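Local coordinates for bifunctional protein FolD (Thermus thermophilus, PDB 6V6Y) that probably oxidises 5,10-methylenetetrahydrofolate with NADP+ to the methenyl form and then hydrolyses this to 10-formyltetrahydrofolate, at residues 38-43 / 94-99; 106-111 / 119-124; 135-140 / 263-268; 140-145 / 255-260; 201-206 / 224-229. All blocks are in the same frame, centred on the assembly; numbering follows the deposited sequence.

Contact 1: residues 38-43 / 94-99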
# COMPACT_ATOMS: atom_id res chain seq x y z
N GLY A 38 24.49 13.17 13.52
CA GLY A 38 24.18 14.24 14.46
C GLY A 38 23.83 13.73 15.84
O GLY A 38 24.00 12.55 16.16
N GLU A 39 23.30 14.64 16.66
CA GLU A 39 23.12 14.39 18.09
C GLU A 39 21.71 14.74 18.57
O GLU A 39 21.53 15.22 19.69
CB GLU A 39 24.17 15.16 18.90
CG GLU A 39 25.63 14.73 18.64
CD GLU A 39 25.91 13.27 19.04
OE1 GLU A 39 25.51 12.85 20.15
OE2 GLU A 39 26.54 12.53 18.24
N ASP A 40 20.69 14.49 17.75
CA ASP A 40 19.32 14.77 18.19
C ASP A 40 19.00 13.93 19.43
O ASP A 40 19.15 12.70 19.39
CB ASP A 40 18.30 14.49 17.08
CG ASP A 40 16.85 14.52 17.59
OD1 ASP A 40 16.50 15.46 18.34
OD2 ASP A 40 16.07 13.60 17.25
N PRO A 41 18.57 14.55 20.54
CA PRO A 41 18.47 13.80 21.80
C PRO A 41 17.47 12.68 21.76
O PRO A 41 17.68 11.64 22.40
CB PRO A 41 18.06 14.89 22.81
CG PRO A 41 18.50 16.18 22.19
CD PRO A 41 18.30 15.98 20.72
N ALA A 42 16.36 12.86 21.04
CA ALA A 42 15.43 11.76 20.85
C ALA A 42 16.06 10.67 19.99
O ALA A 42 15.84 9.48 20.24
CB ALA A 42 14.14 12.27 20.21
N SER A 43 16.85 11.06 18.99
CA SER A 43 17.52 10.05 18.17
C SER A 43 18.54 9.27 18.98
O SER A 43 18.58 8.04 18.93
CB SER A 43 18.17 10.72 16.96
OG SER A 43 17.20 11.37 16.15
N GLN A 94 18.78 5.85 11.36
CA GLN A 94 17.93 6.52 12.34
C GLN A 94 17.39 7.81 11.74
O GLN A 94 18.17 8.66 11.29
CB GLN A 94 18.71 6.79 13.62
CG GLN A 94 17.92 7.51 14.68
CD GLN A 94 16.72 6.70 15.13
OE1 GLN A 94 16.83 5.50 15.42
NE2 GLN A 94 15.56 7.34 15.18
N LEU A 95 16.07 7.96 11.72
CA LEU A 95 15.45 9.18 11.23
C LEU A 95 15.13 10.10 12.39
O LEU A 95 14.97 9.64 13.53
CB LEU A 95 14.19 8.86 10.43
CG LEU A 95 14.50 7.81 9.38
CD1 LEU A 95 13.25 7.29 8.69
CD2 LEU A 95 15.52 8.35 8.37
N PRO A 96 15.04 11.41 12.16
CA PRO A 96 15.16 12.11 10.87
C PRO A 96 16.59 12.33 10.43
O PRO A 96 17.49 12.48 11.25
CB PRO A 96 14.50 13.45 11.15
CG PRO A 96 14.86 13.72 12.58
CD PRO A 96 14.90 12.37 13.27
N LEU A 97 16.80 12.35 9.13
CA LEU A 97 18.09 12.72 8.60
C LEU A 97 18.17 14.24 8.49
O LEU A 97 17.15 14.92 8.42
CB LEU A 97 18.30 12.05 7.24
CG LEU A 97 18.71 10.59 7.43
CD1 LEU A 97 18.59 9.78 6.16
CD2 LEU A 97 20.13 10.56 7.95
N PRO A 98 19.38 14.80 8.52
CA PRO A 98 19.53 16.25 8.38
C PRO A 98 19.05 16.73 7.01
O PRO A 98 19.02 15.96 6.04
CB PRO A 98 21.04 16.47 8.56
CG PRO A 98 21.66 15.14 8.36
CD PRO A 98 20.65 14.15 8.84
N PRO A 99 18.67 18.01 6.91
CA PRO A 99 17.97 18.48 5.70
C PRO A 99 18.77 18.37 4.41
O PRO A 99 18.17 18.28 3.33
CB PRO A 99 17.67 19.95 6.03
CG PRO A 99 17.61 19.99 7.51
CD PRO A 99 18.62 18.99 8.00
O HOH W 1 18.42 11.59 13.96
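Ser-43, in the first turn of helix 41-57, meets Gln-94 and Pro-96 of the loop that leaves strand 90-93. Its CB rests on Gln-94 CG at 3.9 Å. Beyond CB, OG stands anti to the carbonyl carbon (chi1 -60°), a position from which it borders the Pro-96 ring, with CD 3.8 Å from OG. The hydroxyl also bonds back to Asp-40, where OG lies 2.7 Å from OD2 and takes the anti lone pair of that oxygen. The same OD2 accepts from the backbone N of Ser-43, which comes from above the carboxylate plane, and Asp-40 thereby serves as N-cap of the helix. A water that donates to Pro-96 O (3.0 Å from the water) also lies on OG, though unusually close, and links the two segments. Past the CG that touches Ser-43, Gln-94 bends at chi2 and returns NE2 to Leu-95 O at 2.9 Å, on a lone pair in the carbonyl plane. The acceptor is the carbonyl of the cis peptide that leads into Pro-96. Because strands 31-37 and 90-93 are adjacent and parallel, both segments lie at the C-terminal edge of the catalytic-domain sheet, where alpha/beta folds commonly place their sites.

Contact 2: residues 106-111 / 119-124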
# COMPACT_ATOMS: atom_id res chain seq x y z
N VAL A 106 18.43 7.73 0.53
CA VAL A 106 19.22 6.92 1.46
C VAL A 106 18.53 5.58 1.72
O VAL A 106 19.15 4.52 1.63
CB VAL A 106 19.45 7.69 2.77
CG1 VAL A 106 19.88 6.74 3.89
CG2 VAL A 106 20.48 8.79 2.55
N LEU A 107 17.23 5.63 2.03
CA LEU A 107 16.48 4.41 2.33
C LEU A 107 16.48 3.45 1.14
O LEU A 107 16.62 2.23 1.31
CB LEU A 107 15.04 4.77 2.73
CG LEU A 107 14.94 5.60 4.02
CD1 LEU A 107 13.48 5.95 4.41
CD2 LEU A 107 15.63 4.85 5.14
N GLU A 108 16.33 3.98 -0.08
CA GLU A 108 16.36 3.13 -1.27
C GLU A 108 17.75 2.56 -1.55
O GLU A 108 17.86 1.58 -2.30
CB GLU A 108 15.86 3.90 -2.50
CG GLU A 108 14.38 4.29 -2.41
CD GLU A 108 13.79 4.70 -3.75
OE1 GLU A 108 14.52 4.69 -4.77
OE2 GLU A 108 12.58 5.05 -3.79
N ALA A 109 18.80 3.13 -0.95
CA ALA A 109 20.15 2.58 -1.11
C ALA A 109 20.37 1.32 -0.28
O ALA A 109 21.23 0.51 -0.63
CB ALA A 109 21.20 3.61 -0.73
N ILE A 110 19.61 1.13 0.81
CA ILE A 110 19.81 -0.04 1.64
C ILE A 110 19.35 -1.27 0.88
O ILE A 110 18.29 -1.26 0.25
CB ILE A 110 19.04 0.09 2.96
CG1 ILE A 110 19.39 1.39 3.68
CG2 ILE A 110 19.28 -1.14 3.83
CD1 ILE A 110 18.41 1.77 4.77
N HIS A 111 20.14 -2.34 0.94
CA HIS A 111 19.72 -3.55 0.24
C HIS A 111 18.44 -4.11 0.87
O HIS A 111 18.37 -4.25 2.10
CB HIS A 111 20.80 -4.63 0.24
CG HIS A 111 20.49 -5.75 -0.70
ND1 HIS A 111 19.76 -6.86 -0.31
CD2 HIS A 111 20.73 -5.90 -2.02
CE1 HIS A 111 19.61 -7.66 -1.35
NE2 HIS A 111 20.18 -7.10 -2.41
N PHE A 119 11.51 0.01 4.81
CA PHE A 119 11.15 1.21 4.06
C PHE A 119 11.51 1.13 2.58
O PHE A 119 11.00 1.93 1.79
CB PHE A 119 11.81 2.45 4.68
CG PHE A 119 11.32 2.76 6.07
CD1 PHE A 119 10.04 2.39 6.47
CD2 PHE A 119 12.13 3.44 6.98
CE1 PHE A 119 9.57 2.68 7.76
CE2 PHE A 119 11.68 3.74 8.26
CZ PHE A 119 10.41 3.35 8.66
N HIS A 120 12.34 0.18 2.18
CA HIS A 120 12.72 0.08 0.78
C HIS A 120 11.49 -0.21 -0.08
O HIS A 120 10.68 -1.08 0.28
CB HIS A 120 13.78 -1.00 0.58
CG HIS A 120 14.38 -1.00 -0.79
ND1 HIS A 120 13.69 -1.42 -1.90
CD2 HIS A 120 15.61 -0.62 -1.23
CE1 HIS A 120 14.46 -1.30 -2.97
NE2 HIS A 120 15.63 -0.82 -2.58
N PRO A 121 11.30 0.50 -1.20
CA PRO A 121 10.06 0.32 -1.96
C PRO A 121 9.80 -1.13 -2.36
O PRO A 121 8.63 -1.50 -2.54
CB PRO A 121 10.25 1.22 -3.19
CG PRO A 121 11.76 1.44 -3.28
CD PRO A 121 12.22 1.46 -1.84
N LEU A 122 10.83 -1.97 -2.47
CA LEU A 122 10.59 -3.39 -2.74
C LEU A 122 9.92 -4.07 -1.55
O LEU A 122 9.06 -4.95 -1.73
CB LEU A 122 11.90 -4.11 -3.10
CG LEU A 122 11.87 -5.66 -3.08
CD1 LEU A 122 10.81 -6.24 -4.01
CD2 LEU A 122 13.24 -6.30 -3.40
N ASN A 123 10.29 -3.69 -0.32
CA ASN A 123 9.58 -4.25 0.83
C ASN A 123 8.19 -3.66 0.96
O ASN A 123 7.24 -4.38 1.30
CB ASN A 123 10.40 -4.02 2.09
CG ASN A 123 11.60 -4.94 2.15
OD1 ASN A 123 11.49 -6.14 1.86
ND2 ASN A 123 12.76 -4.39 2.50
N VAL A 124 8.03 -2.36 0.69
CA VAL A 124 6.69 -1.78 0.68
C VAL A 124 5.83 -2.48 -0.36
O VAL A 124 4.67 -2.84 -0.10
CB VAL A 124 6.76 -0.27 0.43
CG1 VAL A 124 5.34 0.36 0.49
CG2 VAL A 124 7.71 0.38 1.42
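The imidazole of His-120 lies against the carbonyl end of helix 103-109, its CD2 3.1 Å from Ile-110 O and also close to Glu-108 O; both oxygens approach the ring obliquely. One face carries Pro-121 CD, 3.2 Å above the plane and offset toward the rim, while the N-H of Leu-122 arrives at the edge, in plane. His-120 is the N-cap of helix 121-129, so the contact sets the end of helix 103-109, of the catalytic-domain family region, beside the start of a helix of the NAD(P)-binding one. The second flat group, the phenyl ring of Phe-119, is met obliquely by Leu-107, whose CD1 is 3.8 Å from CD2 of the ring and nearly as near to Phe-119 CB. Glu-108 runs extended beyond CG and crosses the Pro-121 ring at about a right angle, with CG 3.6 Å from Pro-121 CD. Its carboxylate continues into the dimer interface, where OE2 forms a salt bridge with Arg-126 of the second subunit. CG of His-120 is anti to the backbone N (chi1 -171°), which carries the ring forward to the first helical turn: ND1 accepts the capping bond from Leu-122 N at 3.0 Å, N-H...N angle 165°.

Contact 3: residues 135-140 / 263-268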
# COMPACT_ATOMS: atom_id res chain seq x y z
N PHE A 135 8.92 -5.93 6.79
CA PHE A 135 7.87 -4.92 6.95
C PHE A 135 8.15 -4.01 8.14
O PHE A 135 8.90 -4.38 9.05
CB PHE A 135 6.52 -5.62 7.12
CG PHE A 135 6.21 -6.58 6.02
CD1 PHE A 135 6.59 -6.29 4.71
CD2 PHE A 135 5.56 -7.76 6.28
CE1 PHE A 135 6.33 -7.18 3.70
CE2 PHE A 135 5.27 -8.65 5.26
CZ PHE A 135 5.65 -8.37 3.96
N PRO A 136 7.56 -2.81 8.16
CA PRO A 136 7.93 -1.83 9.20
C PRO A 136 7.59 -2.30 10.62
O PRO A 136 6.63 -3.05 10.84
CB PRO A 136 7.15 -0.58 8.80
CG PRO A 136 6.97 -0.74 7.25
CD PRO A 136 6.67 -2.20 7.14
N CYS A 137 8.39 -1.85 11.58
CA CYS A 137 8.43 -2.49 12.89
C CYS A 137 7.25 -2.09 13.76
O CYS A 137 6.71 -2.93 14.49
CB CYS A 137 9.73 -2.16 13.62
SG CYS A 137 11.18 -2.75 12.80
N THR A 138 6.87 -0.81 13.76
CA THR A 138 5.73 -0.44 14.59
C THR A 138 4.45 -1.11 14.11
O THR A 138 3.74 -1.70 14.94
CB THR A 138 5.58 1.08 14.65
OG1 THR A 138 6.78 1.65 15.17
CG2 THR A 138 4.40 1.47 15.54
N PRO A 139 4.11 -1.09 12.81
CA PRO A 139 2.91 -1.83 12.39
C PRO A 139 2.97 -3.31 12.77
O PRO A 139 1.98 -3.85 13.28
CB PRO A 139 2.88 -1.63 10.87
CG PRO A 139 3.68 -0.42 10.60
CD PRO A 139 4.71 -0.32 11.70
N LEU A 140 4.09 -3.98 12.50
CA LEU A 140 4.23 -5.37 12.93
C LEU A 140 3.96 -5.49 14.41
O LEU A 140 3.29 -6.43 14.86
CB LEU A 140 5.63 -5.89 12.61
CG LEU A 140 5.92 -6.25 11.14
CD1 LEU A 140 7.42 -6.43 10.91
CD2 LEU A 140 5.14 -7.51 10.71
N ALA A 263 10.92 -4.92 19.82
CA ALA A 263 10.92 -6.37 19.69
C ALA A 263 10.86 -6.80 18.22
O ALA A 263 11.55 -7.75 17.81
CB ALA A 263 9.75 -6.97 20.46
N MET A 264 10.03 -6.14 17.42
CA MET A 264 9.90 -6.57 16.04
C MET A 264 11.08 -6.13 15.18
O MET A 264 11.33 -6.76 14.15
CB MET A 264 8.58 -6.06 15.43
CG MET A 264 7.36 -6.34 16.29
SD MET A 264 7.09 -8.09 16.62
CE MET A 264 6.96 -8.73 14.99
N LEU A 265 11.80 -5.09 15.59
CA LEU A 265 13.07 -4.79 14.94
C LEU A 265 14.08 -5.91 15.19
O LEU A 265 14.80 -6.33 14.27
CB LEU A 265 13.61 -3.45 15.43
CG LEU A 265 15.06 -3.16 15.04
CD1 LEU A 265 15.22 -3.05 13.52
CD2 LEU A 265 15.55 -1.90 15.75
N MET A 266 14.14 -6.43 16.42
CA MET A 266 15.01 -7.58 16.67
C MET A 266 14.56 -8.77 15.84
O MET A 266 15.38 -9.50 15.28
CB MET A 266 15.03 -7.93 18.17
CG MET A 266 15.52 -6.79 19.03
SD MET A 266 17.09 -6.27 18.37
CE MET A 266 17.02 -4.52 18.67
N GLY A 267 13.23 -8.95 15.71
CA GLY A 267 12.72 -10.04 14.90
C GLY A 267 12.99 -9.85 13.42
O GLY A 267 13.24 -10.81 12.69
N ASN A 268 12.96 -8.60 12.95
CA ASN A 268 13.29 -8.37 11.55
C ASN A 268 14.78 -8.58 11.30
O ASN A 268 15.18 -8.91 10.17
CB ASN A 268 12.90 -6.95 11.13
CG ASN A 268 11.51 -6.85 10.53
OD1 ASN A 268 10.78 -7.84 10.40
ND2 ASN A 268 11.13 -5.63 10.13
O HOH W 2 8.80 -8.72 8.54
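Met-264 is the first residue of 263-268 to meet the start of helix 137-148: its CB lies 3.8 Å from Cys-137 O, and the chain then bends at both chi2 and chi3 to curl its methyl back, CE ending 3.9 Å from Leu-140 CB. Leu-265 offers its CA and CB as a seat for the Cys-137 sulfur: SG, anti to the carbonyl carbon (chi1 -63°), lies 3.5 Å from Leu-265 CA and 3.6 Å from Leu-265 CB. This is a helix-on-helix contact within the NAD(P)-binding domain, made by the long C-terminal helix 257-276, which on other sides packs against helices 8-24 and 41-57 of the catalytic domain and is thus in a position to tie the two domains together. One turn on, Asn-268 brings its amide to the loop ahead of helix 137-148. ND2 donates to Phe-135 O at 2.8 Å, with the acceptor in the amide plane, and also bonds to Val-116 O in the loop before helix 121-129. OD1 takes a hydrogen bond from a water at 2.9 Å that in turn accepts from Phe-135 N, while Leu-140 meets the amide tip to tip, its CD1 3.7 Å from Asn-268 OD1.

Contact 4: residues 140-145 / 255-260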
# COMPACT_ATOMS: atom_id res chain seq x y z
N LEU A 140 4.09 -3.98 12.50
CA LEU A 140 4.23 -5.37 12.93
C LEU A 140 3.96 -5.49 14.41
O LEU A 140 3.29 -6.43 14.86
CB LEU A 140 5.63 -5.89 12.61
CG LEU A 140 5.92 -6.25 11.14
CD1 LEU A 140 7.42 -6.43 10.91
CD2 LEU A 140 5.14 -7.51 10.71
N GLY A 141 4.45 -4.54 15.19
CA GLY A 141 4.29 -4.62 16.63
C GLY A 141 2.86 -4.41 17.06
O GLY A 141 2.38 -5.03 18.01
N VAL A 142 2.14 -3.54 16.34
CA VAL A 142 0.74 -3.30 16.66
C VAL A 142 -0.09 -4.54 16.34
O VAL A 142 -0.89 -5.00 17.17
CB VAL A 142 0.24 -2.06 15.90
CG1 VAL A 142 -1.26 -1.99 15.90
CG2 VAL A 142 0.90 -0.81 16.53
N VAL A 143 0.10 -5.13 15.16
CA VAL A 143 -0.62 -6.35 14.82
C VAL A 143 -0.31 -7.45 15.83
O VAL A 143 -1.22 -8.07 16.40
CB VAL A 143 -0.30 -6.79 13.37
CG1 VAL A 143 -0.94 -8.12 13.07
CG2 VAL A 143 -0.79 -5.75 12.36
N ARG A 144 0.98 -7.70 16.08
CA ARG A 144 1.36 -8.76 17.01
C ARG A 144 0.79 -8.52 18.40
O ARG A 144 0.28 -9.44 19.04
CB ARG A 144 2.88 -8.90 17.07
CG ARG A 144 3.37 -9.79 18.21
CD ARG A 144 3.69 -11.19 17.73
NE ARG A 144 3.93 -12.09 18.85
CZ ARG A 144 4.77 -13.12 18.83
NH1 ARG A 144 5.47 -13.38 17.72
NH2 ARG A 144 4.92 -13.88 19.91
N LEU A 145 0.84 -7.27 18.87
CA LEU A 145 0.27 -6.95 20.18
C LEU A 145 -1.21 -7.32 20.24
O LEU A 145 -1.65 -7.95 21.21
CB LEU A 145 0.49 -5.48 20.51
CG LEU A 145 -0.00 -5.01 21.89
CD1 LEU A 145 0.92 -3.94 22.43
CD2 LEU A 145 -1.44 -4.47 21.82
N GLY A 255 5.38 2.09 27.49
CA GLY A 255 5.16 0.69 27.79
C GLY A 255 4.07 -0.01 27.00
O GLY A 255 3.77 -1.18 27.29
N GLY A 256 3.48 0.64 26.00
CA GLY A 256 2.51 -0.06 25.18
C GLY A 256 3.12 -0.45 23.85
O GLY A 256 3.77 -1.50 23.73
N VAL A 257 2.95 0.41 22.84
CA VAL A 257 3.46 0.11 21.51
C VAL A 257 4.99 0.10 21.49
O VAL A 257 5.61 -0.74 20.84
CB VAL A 257 2.90 1.13 20.50
CG1 VAL A 257 3.63 1.01 19.16
CG2 VAL A 257 1.39 0.95 20.38
N GLY A 258 5.61 1.05 22.19
CA GLY A 258 7.04 1.25 22.14
C GLY A 258 7.86 -0.02 22.31
O GLY A 258 8.76 -0.30 21.52
N PRO A 259 7.59 -0.80 23.37
CA PRO A 259 8.31 -2.07 23.51
C PRO A 259 8.10 -3.00 22.33
O PRO A 259 9.03 -3.74 21.96
CB PRO A 259 7.73 -2.66 24.81
CG PRO A 259 7.30 -1.49 25.59
CD PRO A 259 6.85 -0.44 24.60
N MET A 260 6.91 -3.00 21.73
CA MET A 260 6.69 -3.90 20.59
C MET A 260 7.47 -3.44 19.36
O MET A 260 7.93 -4.28 18.58
CB MET A 260 5.20 -4.00 20.28
CG MET A 260 4.42 -4.67 21.38
SD MET A 260 5.00 -6.33 21.71
CE MET A 260 4.75 -7.10 20.15
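A close, buried apolar contact between two helices, with Met-260 laid over Gly-141 at its centre, sets the first turn of helix 257-276 against the middle of helix 137-148 in the interior of the NAD(P)-binding domain. The CA atoms of Gly-141 and Met-260 are 4.7 Å apart, an approach that the glycine, having no CB, permits. Met-260 CB therefore sits directly on the glycine backbone, 3.8 Å from Gly-141 O. From there the methionine winds along the neighbouring helix, bent at chi2 (-59°) and again at chi3 (-60°), and is flanked by two side chains. Leu-145 crosses it obliquely on one flank, its CD1 3.7 Å from Met-260 CG and 4.0 Å from Gly-256 O in the turn before the helix. On another, the aliphatic part of Arg-144 crosses at about a right angle, with CG 3.6 Å from Met-260 CE; its guanidinium goes on to a salt bridge between NH2 and Glu-18 of helix 8-24. Both helices lie on one face of the parallel Rossmann-type sheet, and the valines bring them down onto it. Val-142 CG2 and Val-257 CG1 meet more loosely, at 4.2 Å, and both residues rest on Val-224 of strand 222-225. The start of helix 257-276 also borders the bound NADP: Gly-258 touches the cofactor, and the nearest atoms of the Val-257 side chain and the cofactor are about 4 Å apart.

Contact 5: residues 201-206 / 224-229. With NAP (NADP nicotinamide-adenine-dinucleotide phosphate), chain B.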
# COMPACT_ATOMS: atom_id res chain seq x y z
N VAL A 201 -11.57 -1.53 16.81
CA VAL A 201 -10.15 -1.36 17.12
C VAL A 201 -9.75 -0.01 16.57
O VAL A 201 -9.94 0.26 15.38
CB VAL A 201 -9.28 -2.49 16.54
CG1 VAL A 201 -7.80 -2.30 16.89
CG2 VAL A 201 -9.78 -3.87 17.00
N LEU A 202 -9.22 0.85 17.44
CA LEU A 202 -8.79 2.20 17.07
C LEU A 202 -7.29 2.33 17.32
O LEU A 202 -6.82 2.12 18.45
CB LEU A 202 -9.57 3.24 17.87
CG LEU A 202 -9.21 4.70 17.62
CD1 LEU A 202 -9.63 5.13 16.21
CD2 LEU A 202 -9.88 5.57 18.66
N VAL A 203 -6.54 2.63 16.27
CA VAL A 203 -5.10 2.83 16.35
C VAL A 203 -4.80 4.28 16.02
O VAL A 203 -5.18 4.76 14.94
CB VAL A 203 -4.34 1.89 15.39
CG1 VAL A 203 -2.83 1.95 15.68
CG2 VAL A 203 -4.89 0.47 15.48
N VAL A 204 -4.09 4.97 16.91
CA VAL A 204 -3.85 6.41 16.76
C VAL A 204 -2.35 6.65 16.67
O VAL A 204 -1.61 6.34 17.60
CB VAL A 204 -4.47 7.21 17.91
CG1 VAL A 204 -4.30 8.70 17.68
CG2 VAL A 204 -5.96 6.84 18.09
N ALA A 205 -1.90 7.23 15.53
CA ALA A 205 -0.49 7.61 15.32
C ALA A 205 -0.44 9.00 14.67
O ALA A 205 -0.14 9.15 13.49
CB ALA A 205 0.24 6.57 14.47
N VAL A 206 -0.68 10.04 15.47
CA VAL A 206 -0.71 11.40 14.94
C VAL A 206 0.30 12.33 15.60
O VAL A 206 0.67 13.35 15.00
CB VAL A 206 -2.13 12.01 15.07
CG1 VAL A 206 -3.12 11.18 14.27
CG2 VAL A 206 -2.54 12.07 16.51
N VAL A 224 -5.30 1.42 20.61
CA VAL A 224 -3.85 1.28 20.51
C VAL A 224 -3.25 2.66 20.26
O VAL A 224 -3.58 3.31 19.26
CB VAL A 224 -3.46 0.30 19.40
CG1 VAL A 224 -1.96 0.21 19.25
CG2 VAL A 224 -4.06 -1.08 19.69
N ASP A 225 -2.39 3.12 21.16
CA ASP A 225 -1.89 4.49 21.16
C ASP A 225 -0.41 4.50 20.76
O ASP A 225 0.46 4.20 21.57
CB ASP A 225 -2.09 5.11 22.54
CG ASP A 225 -1.78 6.60 22.59
OD1 ASP A 225 -1.24 7.16 21.61
OD2 ASP A 225 -2.08 7.21 23.64
N VAL A 226 -0.14 4.89 19.52
CA VAL A 226 1.23 4.90 19.00
C VAL A 226 1.97 6.19 19.32
O VAL A 226 3.20 6.25 19.19
CB VAL A 226 1.22 4.63 17.48
CG1 VAL A 226 2.62 4.42 16.92
CG2 VAL A 226 0.34 3.41 17.15
N GLY A 227 1.27 7.23 19.78
CA GLY A 227 1.91 8.51 19.97
C GLY A 227 2.96 8.47 21.08
O GLY A 227 2.84 7.74 22.06
N VAL A 228 4.01 9.26 20.89
CA VAL A 228 5.02 9.42 21.93
C VAL A 228 5.34 10.91 21.99
O VAL A 228 6.17 11.40 21.22
CB VAL A 228 6.27 8.57 21.65
CG1 VAL A 228 7.44 9.02 22.54
CG2 VAL A 228 5.98 7.08 21.84
N ASN A 229 4.66 11.65 22.85
CA ASN A 229 4.77 13.11 22.89
C ASN A 229 5.51 13.53 24.16
O ASN A 229 4.98 13.41 25.27
CB ASN A 229 3.39 13.76 22.80
CG ASN A 229 2.59 13.28 21.59
OD1 ASN A 229 2.81 13.73 20.48
ND2 ASN A 229 1.67 12.35 21.82
PA NAP B . 3.65 11.74 10.86
O1A NAP B . 4.64 12.61 11.54
O2A NAP B . 4.00 11.53 9.44
O5B NAP B . 2.17 12.38 11.01
C5B NAP B . 1.15 11.60 11.59
C4B NAP B . -0.15 11.74 10.80
O4B NAP B . -1.21 12.08 11.68
C3B NAP B . -0.10 12.82 9.73
O3B NAP B . 0.09 12.22 8.48
C2B NAP B . -1.43 13.56 9.82
O2B NAP B . -2.24 13.36 8.69
C1B NAP B . -2.11 12.96 11.05
N9A NAP B . -2.53 14.04 11.97
C8A NAP B . -1.71 14.91 12.64
N7A NAP B . -2.48 15.74 13.38
C5A NAP B . -3.77 15.41 13.21
C6A NAP B . -4.95 15.93 13.73
N6A NAP B . -4.91 16.96 14.57
N1A NAP B . -6.16 15.38 13.36
C2A NAP B . -6.19 14.32 12.48
N3A NAP B . -5.02 13.81 11.96
C4A NAP B . -3.83 14.34 12.32
O3 NAP B . 3.52 10.34 11.64
PN NAP B . 4.58 9.47 12.48
O1N NAP B . 5.91 9.63 11.85
O2N NAP B . 4.02 8.12 12.68
O5D NAP B . 4.59 10.24 13.89
C5D NAP B . 3.41 10.29 14.66
C4D NAP B . 3.72 10.03 16.13
O4D NAP B . 3.97 8.65 16.35
C3D NAP B . 4.96 10.79 16.56
O3D NAP B . 4.66 11.60 17.67
C2D NAP B . 5.96 9.73 16.97
O2D NAP B . 6.59 10.09 18.17
C1D NAP B . 5.11 8.49 17.17
N1N NAP B . 5.86 7.28 16.81
C2N NAP B . 6.07 6.32 17.76
C3N NAP B . 6.78 5.16 17.44
C7N NAP B . 6.90 4.07 18.46
O7N NAP B . 7.71 2.96 18.18
N7N NAP B . 6.23 4.18 19.61
C4N NAP B . 7.28 4.99 16.16
C5N NAP B . 7.06 5.97 15.20
C6N NAP B . 6.35 7.12 15.54
P2B NAP B . -1.92 14.09 7.28
O1X NAP B . -0.81 13.36 6.57
O2X NAP B . -3.17 14.06 6.43
O3X NAP B . -1.50 15.52 7.53
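Val-203 and Val-224 stand side by side on one face of the sheet and point the same way, their CG1 methyls 4.1 Å apart, forming a low ridge on the side covered by helix 137-148. Further along, Val-226 sits in the notch bounded by Val-203, Val-204 O and Ala-205. Its CG1 is anti to the backbone N (chi1 -172°), which leaves CG2 on the side of Val-203. CB is wedged against Val-204 O at 3.3 Å, CG2 reaches back obliquely to Val-203 CG1 (3.8 Å), and on the other flank the small Ala-205 fits its CB 3.7 Å from Val-226 CB. Beneath these bumps the backbones are laced in parallel register: Val-224 N donates to Leu-202 O, Val-204 N to Val-224 O and Val-226 N to Val-204 O. These are neighbouring central strands of the Rossmann fold, and just past their C-terminal ends the chains part into loops that receive NADP. On the opposite face Asp-225 closes an Asx turn, OD1 accepting from Gly-227 N, and its carboxylate is held further by the backbone N atoms of Asp-238 and Val-239. The cofactor follows the relief of the loop residues. Val-206 presses CB and CG1 against the adenosine ribose, with CG1 3.3 Å from O4B of NADP. At the nicotinamide end, Val-226 O lies 3.2 Å from C2N, while Val-228 offers CG2 to the carboxamide, 3.7 Å from N7N. Val-228 O accepts a weak hydrogen bond from hydroxyl O2D of the nicotinamide ribose at 3.3 Å.

Contact 1 belongs to the catalytic domain, contacts 3, 4 and 5 to the NAD(P)-binding domain, and contact 2 has one segment in each family region. Contacts 1, 2 and 3 follow in series; contact 4 lies inside the loop closed by contact 3, and contact 5 inside both. Contacts 3 and 4, with centres about 9 Å apart, share helices 137-148 and 257-276, and contact 3 touches contact 5 through Thr-138 on Val-226. Contact 2 reaches contact 1 through Phe-119 on Leu-95 and contact 3 through Phe-119 on Pro-136. A continuous chain of packing thus runs from the catalytic domain to the NADP site, the centres of contacts 1 and 5 being about 22 Å apart.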